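PDB 5JP2: F-BAR domain only protein 1, which probably acts early in clathrin-mediated endocytosis and, through its mu homology domain, binds a peptide of Eps15. Local coordinates for residues 162-167 against 209-214; 29-32 against 38-41; 245-250 against 278-283; 198-201 against 206-209; 150-153 against 158-161. All blocks are in the same frame, centred on the assembly; numbering follows the deposited sequence. Where two conformers were deposited one is given.

Contact 1: 162-167 against 209-214. With ZN (zinc ion), chain E.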
# COMPACT_ATOMS: atom_id res chain seq x y z
N LEU B 162 -14.00 8.75 -18.74
CA LEU B 162 -13.15 7.74 -18.11
C LEU B 162 -13.92 6.45 -17.87
O LEU B 162 -14.96 6.46 -17.22
CB LEU B 162 -12.59 8.24 -16.78
CG LEU B 162 -11.72 7.24 -16.01
CD1 LEU B 162 -10.37 7.07 -16.65
CD2 LEU B 162 -11.55 7.68 -14.58
N ASP B 163 -13.39 5.35 -18.38
CA ASP B 163 -13.87 4.03 -18.02
C ASP B 163 -12.94 3.41 -16.99
O ASP B 163 -11.72 3.53 -17.10
CB ASP B 163 -13.98 3.12 -19.25
CG ASP B 163 -14.95 3.65 -20.29
OD1 ASP B 163 -15.83 4.45 -19.95
OD2 ASP B 163 -14.85 3.26 -21.47
N TYR B 164 -13.50 2.80 -15.96
CA TYR B 164 -12.71 2.13 -14.95
C TYR B 164 -13.20 0.71 -14.75
O TYR B 164 -14.38 0.41 -14.87
CB TYR B 164 -12.73 2.89 -13.62
CG TYR B 164 -14.10 3.22 -13.07
CD1 TYR B 164 -14.78 2.35 -12.24
CD2 TYR B 164 -14.70 4.43 -13.37
CE1 TYR B 164 -16.01 2.67 -11.73
CE2 TYR B 164 -15.92 4.76 -12.87
CZ TYR B 164 -16.58 3.88 -12.06
OH TYR B 164 -17.81 4.23 -11.57
N HIS B 165 -12.25 -0.17 -14.49
CA HIS B 165 -12.52 -1.59 -14.43
C HIS B 165 -11.72 -2.17 -13.28
O HIS B 165 -10.49 -2.12 -13.31
CB HIS B 165 -12.15 -2.24 -15.77
CG HIS B 165 -12.19 -3.72 -15.75
ND1 HIS B 165 -13.25 -4.43 -15.26
CD2 HIS B 165 -11.28 -4.63 -16.16
CE1 HIS B 165 -12.99 -5.72 -15.36
NE2 HIS B 165 -11.80 -5.87 -15.91
N CYS B 166 -12.40 -2.76 -12.32
CA CYS B 166 -11.76 -3.41 -11.18
C CYS B 166 -11.82 -4.89 -11.47
O CYS B 166 -12.90 -5.48 -11.48
CB CYS B 166 -12.47 -3.05 -9.88
SG CYS B 166 -11.81 -3.82 -8.45
N CYS B 167 -10.67 -5.51 -11.63
CA CYS B 167 -10.74 -6.75 -12.35
C CYS B 167 -10.27 -7.89 -11.49
O CYS B 167 -9.33 -7.74 -10.71
CB CYS B 167 -9.87 -6.67 -13.62
SG CYS B 167 -10.06 -8.04 -14.77
N TRP B 209 -15.18 13.44 -8.33
CA TRP B 209 -16.17 12.38 -8.23
C TRP B 209 -15.84 11.51 -7.03
O TRP B 209 -14.69 11.09 -6.85
CB TRP B 209 -16.20 11.52 -9.48
CG TRP B 209 -16.80 12.17 -10.67
CD1 TRP B 209 -18.11 12.21 -11.02
CD2 TRP B 209 -16.09 12.84 -11.71
NE1 TRP B 209 -18.27 12.87 -12.20
CE2 TRP B 209 -17.04 13.27 -12.65
CE3 TRP B 209 -14.75 13.12 -11.93
CZ2 TRP B 209 -16.69 13.97 -13.79
CZ3 TRP B 209 -14.40 13.80 -13.07
CH2 TRP B 209 -15.37 14.22 -13.98
N LYS B 210 -16.85 11.21 -6.22
CA LYS B 210 -16.73 10.21 -5.17
C LYS B 210 -17.44 8.95 -5.64
O LYS B 210 -18.63 9.00 -5.96
CB LYS B 210 -17.35 10.69 -3.86
CG LYS B 210 -16.66 11.86 -3.20
CD LYS B 210 -17.26 12.09 -1.83
CE LYS B 210 -16.57 13.22 -1.10
NZ LYS B 210 -17.18 13.44 0.23
N LEU B 211 -16.73 7.84 -5.64
CA LEU B 211 -17.25 6.59 -6.17
C LEU B 211 -17.58 5.65 -5.03
O LEU B 211 -16.98 5.72 -3.96
CB LEU B 211 -16.24 5.93 -7.10
CG LEU B 211 -15.83 6.69 -8.35
CD1 LEU B 211 -14.90 5.86 -9.16
CD2 LEU B 211 -17.05 7.00 -9.15
N ALA B 212 -18.55 4.78 -5.25
CA ALA B 212 -18.83 3.75 -4.29
C ALA B 212 -17.65 2.79 -4.22
O ALA B 212 -16.82 2.74 -5.13
CB ALA B 212 -20.09 2.98 -4.66
N ASN B 213 -17.55 2.06 -3.12
CA ASN B 213 -16.49 1.07 -3.00
C ASN B 213 -16.55 0.12 -4.18
O ASN B 213 -17.62 -0.22 -4.67
CB ASN B 213 -16.62 0.30 -1.70
CG ASN B 213 -16.46 1.17 -0.49
OD1 ASN B 213 -15.96 2.28 -0.58
ND2 ASN B 213 -16.86 0.65 0.65
N LEU B 214 -15.38 -0.34 -4.62
CA LEU B 214 -15.28 -1.21 -5.78
C LEU B 214 -14.78 -2.57 -5.37
O LEU B 214 -13.88 -2.68 -4.53
CB LEU B 214 -14.35 -0.64 -6.82
CG LEU B 214 -14.66 0.77 -7.23
CD1 LEU B 214 -13.49 1.26 -8.01
CD2 LEU B 214 -15.92 0.81 -8.04
ZN ZN E . -10.87 -7.33 -16.38
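Tyr164, near the end of strand 157-166, lies in the interface between two sheets of the mu homology domain, where it meets Leu211 and Leu214 on the chain leaving strand 206-210. Leu211 comes from the opposite direction and sets CD1 over one face of the phenol ring, a CH-pi contact 4.1 Å from the ring centroid and displaced toward the rim on the hydroxyl side. Its other methyl, CD2, lies 3.8 Å from Tyr164 OH. Leu214 crosses the tyrosine at about a right angle and brings its CD2 to 4.1 Å from CE1. The ring reaches both leucines with CG between the backbone N and carbonyl carbon (chi1 53°). Two residues on, Cys166 repeats the inward direction and rests its CB 4.3 Å from Leu214 CB.

His165, between them, points the other way. Its NE2 binds the zinc ion together with Cys167 SG, and a hydrogen bond between ND1 and Ser223 OG helps fix the imidazole's rotation. Alternation along the strand sends Tyr164 and Cys166 inward and His165 outward, while Cys167, just past the strand, supplies the segment's second zinc ligand. The inner layer resembles that between facing sheets of a beta sandwich, with a histidine-cysteine zinc site behind it.

Contact 2: 29-32 against 38-41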
# COMPACT_ATOMS: atom_id res chain seq x y z
N ALA B 29 0.76 4.64 -10.90
CA ALA B 29 0.43 4.04 -12.18
C ALA B 29 0.16 5.13 -13.20
O ALA B 29 -0.20 6.25 -12.84
CB ALA B 29 -0.77 3.10 -12.07
N TYR B 30 0.38 4.81 -14.46
CA TYR B 30 0.07 5.72 -15.56
C TYR B 30 -0.48 4.93 -16.73
O TYR B 30 0.18 4.05 -17.25
CB TYR B 30 1.29 6.52 -15.98
CG TYR B 30 0.97 7.56 -17.02
CD1 TYR B 30 -0.05 8.47 -16.80
CD2 TYR B 30 1.69 7.66 -18.18
CE1 TYR B 30 -0.36 9.42 -17.72
CE2 TYR B 30 1.40 8.62 -19.12
CZ TYR B 30 0.37 9.50 -18.88
OH TYR B 30 0.05 10.48 -19.80
N PHE B 31 -1.68 5.28 -17.15
CA PHE B 31 -2.29 4.73 -18.34
C PHE B 31 -2.23 5.79 -19.42
O PHE B 31 -2.82 6.86 -19.27
CB PHE B 31 -3.72 4.29 -18.07
CG PHE B 31 -3.84 3.13 -17.13
CD1 PHE B 31 -3.83 3.31 -15.76
CD2 PHE B 31 -3.99 1.85 -17.62
CE1 PHE B 31 -3.96 2.24 -14.90
CE2 PHE B 31 -4.11 0.78 -16.76
CZ PHE B 31 -4.09 0.98 -15.41
N ARG B 32 -1.49 5.51 -20.49
CA ARG B 32 -1.18 6.54 -21.46
C ARG B 32 -2.40 6.93 -22.28
O ARG B 32 -2.54 8.09 -22.66
CB ARG B 32 -0.06 6.08 -22.38
CG ARG B 32 1.27 5.85 -21.68
CD ARG B 32 2.43 5.85 -22.67
NE ARG B 32 2.38 7.02 -23.54
CZ ARG B 32 2.77 8.24 -23.18
NH1 ARG B 32 2.67 9.25 -24.04
NH2 ARG B 32 3.26 8.46 -21.97
N ARG B 38 -1.20 2.10 -23.17
CA ARG B 38 -0.16 1.37 -22.46
C ARG B 38 -0.03 1.91 -21.04
O ARG B 38 -0.34 3.07 -20.77
CB ARG B 38 1.18 1.49 -23.19
CG ARG B 38 1.31 0.61 -24.43
CD ARG B 38 2.46 1.08 -25.32
NE ARG B 38 2.50 0.39 -26.61
CZ ARG B 38 3.21 0.81 -27.65
NH1 ARG B 38 3.94 1.91 -27.55
NH2 ARG B 38 3.19 0.14 -28.80
N CYS B 39 0.44 1.07 -20.13
CA CYS B 39 0.51 1.50 -18.74
C CYS B 39 1.84 1.14 -18.10
O CYS B 39 2.55 0.24 -18.53
CB CYS B 39 -0.63 0.92 -17.91
SG CYS B 39 -0.27 -0.61 -17.15
N LEU B 40 2.17 1.90 -17.06
CA LEU B 40 3.31 1.65 -16.20
C LEU B 40 2.85 1.58 -14.75
O LEU B 40 2.06 2.42 -14.32
CB LEU B 40 4.34 2.77 -16.35
CG LEU B 40 4.58 3.28 -17.76
CD1 LEU B 40 5.07 4.72 -17.75
CD2 LEU B 40 5.57 2.37 -18.47
N VAL B 41 3.35 0.61 -14.00
CA VAL B 41 3.02 0.45 -12.59
C VAL B 41 4.29 0.39 -11.75
O VAL B 41 5.23 -0.34 -12.08
CB VAL B 41 2.16 -0.80 -12.37
CG1 VAL B 41 1.89 -0.99 -10.90
CG2 VAL B 41 0.87 -0.68 -13.12
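Arg38 O receives the backbone N-H of Arg32 at 2.7 Å, in a nearly straight bond (172° at the hydrogen) that runs almost along the C=O axis. The aliphatic start of the Arg32 side chain folds over the same oxygen, with CG 3.3 Å from Arg38 O, and Phe31 CA adds a longer C-H contact to it. One carbonyl at the mouth of the hairpin turn is therefore surrounded by a strong donor and two carbon groups.

Further from the turn, Tyr30 and Leu40 form a hydrogen-bonded antiparallel pair, each N 2.9 Å from the other's O. They are flanked by the non-hydrogen-bonded pairs Ala29-Val41 and Phe31-Cys39, whose side chains share the buried face. There Cys39 sets CB over a face of the Phe31 ring, 3.9 Å from its centroid, in a CH-pi contact; SG approaches obliquely, its distance to the centroid being 4.6 Å. Phe31 takes up this position with CG anti to its carbonyl carbon (chi1 -67°). Ala29 CB and Val41 CG2 touch more loosely, at 4.3 Å.

On the other face Arg32 bends about its CG-CD bond and brings NH2 to the edge of the Tyr30 ring, in the ring plane. The two arginines keep apart, with Arg32 NE 6.7 Å from Arg38 NH1, and the end of Arg38 is poorly ordered. Strand 17-31 is also bonded to Met281 and Gly283 on its far side. The chemistry thus implies a hairpin whose hold is mainly that of backbone bonds, with sulfur and aromatic carbon on its buried face and like charges spread apart at its turn.

Contact 3: 245-250 against 278-283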
# COMPACT_ATOMS: atom_id res chain seq x y z
N VAL B 245 -6.84 9.14 -9.81
CA VAL B 245 -7.69 8.27 -9.01
C VAL B 245 -7.01 7.99 -7.68
O VAL B 245 -5.81 7.72 -7.61
CB VAL B 245 -8.01 6.96 -9.74
CG1 VAL B 245 -8.99 6.14 -8.93
CG2 VAL B 245 -8.58 7.25 -11.09
N GLN B 246 -7.81 7.99 -6.62
CA GLN B 246 -7.36 7.72 -5.27
C GLN B 246 -8.18 6.59 -4.69
O GLN B 246 -9.40 6.54 -4.88
CB GLN B 246 -7.46 8.96 -4.40
CG GLN B 246 -6.68 10.11 -4.99
CD GLN B 246 -6.75 11.33 -4.14
OE1 GLN B 246 -7.80 11.68 -3.61
NE2 GLN B 246 -5.64 12.04 -4.05
N PHE B 247 -7.53 5.68 -3.99
CA PHE B 247 -8.24 4.63 -3.28
C PHE B 247 -7.32 4.02 -2.24
O PHE B 247 -6.12 4.30 -2.20
CB PHE B 247 -8.80 3.57 -4.24
CG PHE B 247 -7.76 2.88 -5.09
CD1 PHE B 247 -6.90 1.92 -4.55
CD2 PHE B 247 -7.68 3.16 -6.45
CE1 PHE B 247 -5.96 1.29 -5.34
CE2 PHE B 247 -6.76 2.52 -7.25
CZ PHE B 247 -5.90 1.58 -6.69
N VAL B 248 -7.89 3.12 -1.44
CA VAL B 248 -7.27 2.54 -0.27
C VAL B 248 -7.76 1.11 -0.21
O VAL B 248 -8.80 0.77 -0.77
CB VAL B 248 -7.63 3.33 1.02
CG1 VAL B 248 -7.29 2.57 2.27
CG2 VAL B 248 -6.95 4.66 1.04
N GLY B 249 -7.01 0.26 0.47
CA GLY B 249 -7.40 -1.12 0.65
C GLY B 249 -6.77 -1.67 1.91
O GLY B 249 -5.89 -1.06 2.50
N SER B 250 -7.30 -2.80 2.36
CA SER B 250 -6.78 -3.45 3.55
C SER B 250 -7.04 -4.93 3.41
O SER B 250 -8.01 -5.33 2.77
CB SER B 250 -7.42 -2.93 4.82
OG SER B 250 -8.80 -3.23 4.79
N GLY B 278 -0.60 6.26 -4.75
CA GLY B 278 0.20 7.46 -4.83
C GLY B 278 -0.35 8.30 -5.96
O GLY B 278 -1.51 8.72 -5.92
N LYS B 279 0.50 8.66 -6.90
CA LYS B 279 0.04 9.22 -8.17
C LYS B 279 -0.45 8.10 -9.07
O LYS B 279 0.34 7.27 -9.52
CB LYS B 279 1.17 10.01 -8.81
CG LYS B 279 0.77 10.86 -9.98
CD LYS B 279 1.93 11.73 -10.47
CE LYS B 279 3.03 10.88 -11.07
NZ LYS B 279 4.24 11.68 -11.38
N TYR B 280 -1.74 8.09 -9.37
CA TYR B 280 -2.36 6.98 -10.10
C TYR B 280 -3.23 7.60 -11.18
O TYR B 280 -4.31 8.11 -10.88
CB TYR B 280 -3.17 6.12 -9.12
CG TYR B 280 -3.53 4.74 -9.56
CD1 TYR B 280 -4.58 4.53 -10.43
CD2 TYR B 280 -2.85 3.63 -9.08
CE1 TYR B 280 -4.93 3.28 -10.83
CE2 TYR B 280 -3.20 2.35 -9.47
CZ TYR B 280 -4.25 2.19 -10.34
OH TYR B 280 -4.61 0.94 -10.75
N MET B 281 -2.80 7.50 -12.44
CA MET B 281 -3.25 8.45 -13.45
C MET B 281 -3.66 7.79 -14.76
O MET B 281 -3.10 6.77 -15.16
CB MET B 281 -2.17 9.48 -13.82
CG MET B 281 -1.40 10.06 -12.69
SD MET B 281 -2.29 11.18 -11.65
CE MET B 281 -2.56 12.57 -12.72
N ALA B 282 -4.62 8.41 -15.43
CA ALA B 282 -5.02 8.04 -16.78
C ALA B 282 -4.93 9.28 -17.65
O ALA B 282 -5.54 10.30 -17.35
CB ALA B 282 -6.44 7.49 -16.82
N GLY B 283 -4.13 9.19 -18.71
CA GLY B 283 -4.06 10.24 -19.71
C GLY B 283 -4.84 9.86 -20.95
O GLY B 283 -5.14 8.70 -21.18
O HOH W 1 -3.84 9.19 -7.46
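Aromatic packing joins Phe247 to Tyr280 in this buried contact. The pair is T-shaped: Phe247 presents an edge to the face of Tyr280, with centroids 5.2 Å apart and planes at 72°. Phe247 CE2 stands over the centre of the tyrosine ring, and CZ comes to 4.0 Å from Tyr280 CE2. The tyrosine ring lies under this edge because its CG is anti to the backbone N (chi1 -162°). A looser apolar touch joins Val245 CB to Tyr280 CD1.

Of the polar interactions, one backbone bond spans the segments directly, Val245 N to Tyr280 O at 2.9 Å and nearly straight (171°). Where the chain turns its corner at Gly278 and Lys279, a water takes over part of the pairing: it lies 2.8 Å from Gly278 O, close to Val245 O, and accepts a weak bond from Tyr280 N. The phenol hydroxyl has its partner elsewhere, in a hydrogen bond with Leu145 O, so the ring is held at its far end as well as over its face. A leucine at Tyr280 would probably leave Leu145 O without this mate and Phe247 without the flat face that receives its edge.

Farther along the strand, Val248 packs against an aromatic side chain of the bound peptide. Since Phe247 is also backbone-bonded to Thr277, the chemistry implies that water and the aromatic pair supplement strand pairing where 266-283 breaks its regular course.

Contact 4: 198-201 against 206-209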
# COMPACT_ATOMS: atom_id res chain seq x y z
N ALA B 198 -20.49 15.96 -10.29
CA ALA B 198 -19.23 16.16 -9.61
C ALA B 198 -19.20 17.53 -8.95
O ALA B 198 -19.93 18.44 -9.33
CB ALA B 198 -18.05 16.06 -10.57
N ALA B 199 -18.34 17.64 -7.96
CA ALA B 199 -18.09 18.89 -7.28
C ALA B 199 -16.84 19.53 -7.87
O ALA B 199 -15.98 18.85 -8.41
CB ALA B 199 -17.92 18.65 -5.78
N TRP B 200 -16.76 20.85 -7.78
CA TRP B 200 -15.57 21.58 -8.19
C TRP B 200 -14.93 22.19 -6.96
O TRP B 200 -15.55 23.01 -6.28
CB TRP B 200 -15.90 22.65 -9.23
CG TRP B 200 -14.68 23.20 -9.89
CD1 TRP B 200 -13.96 22.62 -10.89
CD2 TRP B 200 -14.01 24.42 -9.57
NE1 TRP B 200 -12.89 23.41 -11.22
CE2 TRP B 200 -12.90 24.53 -10.43
CE3 TRP B 200 -14.25 25.45 -8.66
CZ2 TRP B 200 -12.04 25.61 -10.39
CZ3 TRP B 200 -13.40 26.51 -8.62
CH2 TRP B 200 -12.30 26.59 -9.48
N ASN B 201 -13.72 21.77 -6.65
CA ASN B 201 -13.02 22.22 -5.46
C ASN B 201 -12.26 23.49 -5.84
O ASN B 201 -11.43 23.46 -6.74
CB ASN B 201 -12.08 21.14 -4.94
CG ASN B 201 -11.16 21.64 -3.84
OD1 ASN B 201 -10.07 22.13 -4.10
ND2 ASN B 201 -11.61 21.52 -2.61
N ARG B 206 -10.28 21.65 -9.32
CA ARG B 206 -10.41 20.33 -9.91
C ARG B 206 -11.81 19.79 -9.70
O ARG B 206 -12.51 20.16 -8.75
CB ARG B 206 -9.36 19.36 -9.36
CG ARG B 206 -9.44 19.18 -7.88
CD ARG B 206 -8.20 18.48 -7.35
NE ARG B 206 -8.33 18.22 -5.91
CZ ARG B 206 -7.39 17.64 -5.17
NH1 ARG B 206 -6.24 17.27 -5.71
NH2 ARG B 206 -7.60 17.45 -3.88
N LEU B 207 -12.23 18.93 -10.61
CA LEU B 207 -13.50 18.22 -10.48
C LEU B 207 -13.33 16.96 -9.64
O LEU B 207 -12.35 16.23 -9.80
CB LEU B 207 -14.02 17.83 -11.86
CG LEU B 207 -14.72 18.90 -12.66
CD1 LEU B 207 -15.11 18.30 -13.98
CD2 LEU B 207 -15.92 19.34 -11.90
N LEU B 208 -14.27 16.72 -8.74
CA LEU B 208 -14.22 15.60 -7.82
C LEU B 208 -15.42 14.70 -7.98
O LEU B 208 -16.56 15.13 -7.78
CB LEU B 208 -14.15 16.08 -6.37
CG LEU B 208 -14.26 14.98 -5.32
CD1 LEU B 208 -13.11 13.98 -5.38
CD2 LEU B 208 -14.35 15.58 -3.93
N TRP B 209 -15.18 13.44 -8.33
CA TRP B 209 -16.17 12.38 -8.23
C TRP B 209 -15.84 11.51 -7.03
O TRP B 209 -14.69 11.09 -6.85
CB TRP B 209 -16.20 11.52 -9.48
CG TRP B 209 -16.80 12.17 -10.67
CD1 TRP B 209 -18.11 12.21 -11.02
CD2 TRP B 209 -16.09 12.84 -11.71
NE1 TRP B 209 -18.27 12.87 -12.20
CE2 TRP B 209 -17.04 13.27 -12.65
CE3 TRP B 209 -14.75 13.12 -11.93
CZ2 TRP B 209 -16.69 13.97 -13.79
CZ3 TRP B 209 -14.40 13.80 -13.07
CH2 TRP B 209 -15.37 14.22 -13.98
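Backbone bonding between Ala199 and Leu208 fixes the register of this short hairpin: Leu208 N reaches Ala199 O at 2.8 Å, and Ala199 N returns a bond of 3.1 Å to Leu208 O. Nearer the turn Asn201 N donates to Arg206 O at 2.9 Å, whereas the reciprocal bond from Arg206 N to Asn201 O is weak. The turn gains a further tie from Asn201 OD1, which accepts from Glu204 N.

CH-pi contact governs the other end. Ala198 CB sits over the five-membered ring of Trp209, 3.6 Å from its centroid and only 14° off the normal. The indole is kept in place beneath the methyl by a hydrogen bond from its NE1 to Pro196 O.

Apolar contact centres on Leu207. Its CD2 approaches the edge of the Trp200 ring in the ring plane, 4.0 Å from CD1, and also touches Ala198 CB. With CG anti to the backbone N (chi1 -167°), the Trp200 indole swings across to Leu207 and lays a face against the backbone at Arg206 N, while its NE1 bonds to Leu185 O.

The strands pair antiparallel, but their directions differ by 136°, the mark of a strongly twisted beta hairpin, whose strand 199-201 forms the outer edge of the large mixed sheet.

Contact 5: 150-153 against 158-161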
# COMPACT_ATOMS: atom_id res chain seq x y z
N GLU B 150 -10.44 9.03 -22.57
CA GLU B 150 -10.53 9.50 -23.94
C GLU B 150 -10.88 10.98 -23.90
O GLU B 150 -11.53 11.45 -22.97
CB GLU B 150 -11.59 8.73 -24.74
CG GLU B 150 -11.25 7.27 -24.94
CD GLU B 150 -12.34 6.51 -25.67
OE1 GLU B 150 -12.19 5.29 -25.86
OE2 GLU B 150 -13.36 7.14 -26.03
N CYS B 151 -10.46 11.71 -24.93
CA CYS B 151 -10.68 13.14 -24.99
C CYS B 151 -11.01 13.57 -26.41
O CYS B 151 -10.44 13.05 -27.37
CB CYS B 151 -9.44 13.90 -24.50
SG CYS B 151 -9.73 15.64 -24.17
N GLN B 152 -11.93 14.52 -26.53
CA GLN B 152 -12.33 15.07 -27.82
C GLN B 152 -12.55 16.56 -27.65
O GLN B 152 -13.04 17.01 -26.61
CB GLN B 152 -13.59 14.39 -28.36
CG GLN B 152 -13.36 12.93 -28.74
CD GLN B 152 -13.76 11.96 -27.65
OE1 GLN B 152 -14.30 12.34 -26.61
NE2 GLN B 152 -13.45 10.68 -27.86
N ARG B 153 -12.18 17.33 -28.67
CA ARG B 153 -12.34 18.78 -28.66
C ARG B 153 -12.91 19.28 -29.98
O ARG B 153 -12.27 19.12 -31.03
CB ARG B 153 -11.02 19.47 -28.37
CG ARG B 153 -11.17 20.90 -27.97
CD ARG B 153 -9.88 21.37 -27.38
NE ARG B 153 -9.63 20.65 -26.13
CZ ARG B 153 -8.43 20.48 -25.60
NH1 ARG B 153 -7.35 20.97 -26.20
NH2 ARG B 153 -8.30 19.81 -24.46
N THR B 158 -14.58 20.96 -24.82
CA THR B 158 -13.75 19.81 -24.52
C THR B 158 -14.60 18.76 -23.81
O THR B 158 -15.33 19.09 -22.88
CB THR B 158 -12.59 20.20 -23.62
OG1 THR B 158 -11.86 21.27 -24.23
CG2 THR B 158 -11.67 19.03 -23.40
N ARG B 159 -14.51 17.51 -24.24
CA ARG B 159 -15.20 16.46 -23.53
C ARG B 159 -14.18 15.45 -23.03
O ARG B 159 -13.23 15.11 -23.74
CB ARG B 159 -16.26 15.80 -24.40
CG ARG B 159 -17.16 14.85 -23.64
CD ARG B 159 -18.09 14.09 -24.56
NE ARG B 159 -18.83 13.08 -23.83
CZ ARG B 159 -18.49 11.80 -23.79
NH1 ARG B 159 -17.42 11.39 -24.45
NH2 ARG B 159 -19.22 10.94 -23.10
N VAL B 160 -14.37 14.98 -21.80
CA VAL B 160 -13.47 14.02 -21.18
C VAL B 160 -14.30 12.89 -20.62
O VAL B 160 -15.33 13.14 -19.97
CB VAL B 160 -12.63 14.69 -20.08
CG1 VAL B 160 -11.83 13.67 -19.31
CG2 VAL B 160 -11.71 15.73 -20.69
N SER B 161 -13.87 11.65 -20.84
CA SER B 161 -14.57 10.50 -20.32
C SER B 161 -13.57 9.49 -19.76
O SER B 161 -12.45 9.39 -20.24
CB SER B 161 -15.43 9.86 -21.39
OG SER B 161 -14.63 9.10 -22.26
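Arg153 runs alongside Thr158, pointing the same way, and its atoms meet the threonine in succession. From CB the chain departs with CG anti to the backbone N (chi1 -164°), which sets CG 3.8 Å from Thr158 OG1. CD follows at a similar distance. A bend about the CG-CD bond then turns NE inward, 3.0 Å from Thr158 OG1, in a weak hydrogen bond whose angle of 129° shows how poorly the N-H is aimed. At the tip NH2 rests 3.6 Å from Thr158 CG2, which meets the guanidinium edge in its plane. A valine in place of Thr158 would lose the hydroxyl and probably leave Arg153 NE without this partner and its end freer to swing.

Behind these side chains the two strands are regularly antiparallel. Gln152 and Arg159 exchange backbone bonds, the one from Arg159 N to Gln152 O being the shorter at 2.8 Å, and Glu150 and Ser161 exchange another two. On their face Gln152 and Arg159 lie side by side, the amide and guanidinium planes 29° apart; Gln152 OE1 is at the guanidinium edge but remains 3.9 Å from Arg159 NH1. Glu150 OE2 is farther still, 6.1 Å from the same nitrogen, and probably adds no more than a mild attraction.

Cys151, on the face of Arg153 and Thr158, forms a disulfide with Cys284 and so ties the outer strand to the C-terminal end. The chemistry implies that backbone bonds join the strands, the disulfide anchors the hairpin elsewhere in the chain, and polar side chains add weak or distant interactions.

In the fold
The five contacts spread over two sheets that face each other in one mu homology domain. Contacts 1 and 5 follow one another along strand 157-166, their centres 19 Å apart. Contact 4 reaches contact 1 through the shared Trp209. Contacts 2 and 3 are neighbours in the large sheet, where Phe31 O lies 2.7 Å from Gly283 N, a probable hydrogen bond, and Ala29 CB packs on Tyr280. Contact 1 bridges the sheets and touches contact 3 through Leu162 CD1 and Ala282 CB. Zinc belongs to contact 1; the side chains of Phe31 and Tyr280 lie about 11 and 12 Å from it. The bound peptide meets contact 3, at Val248.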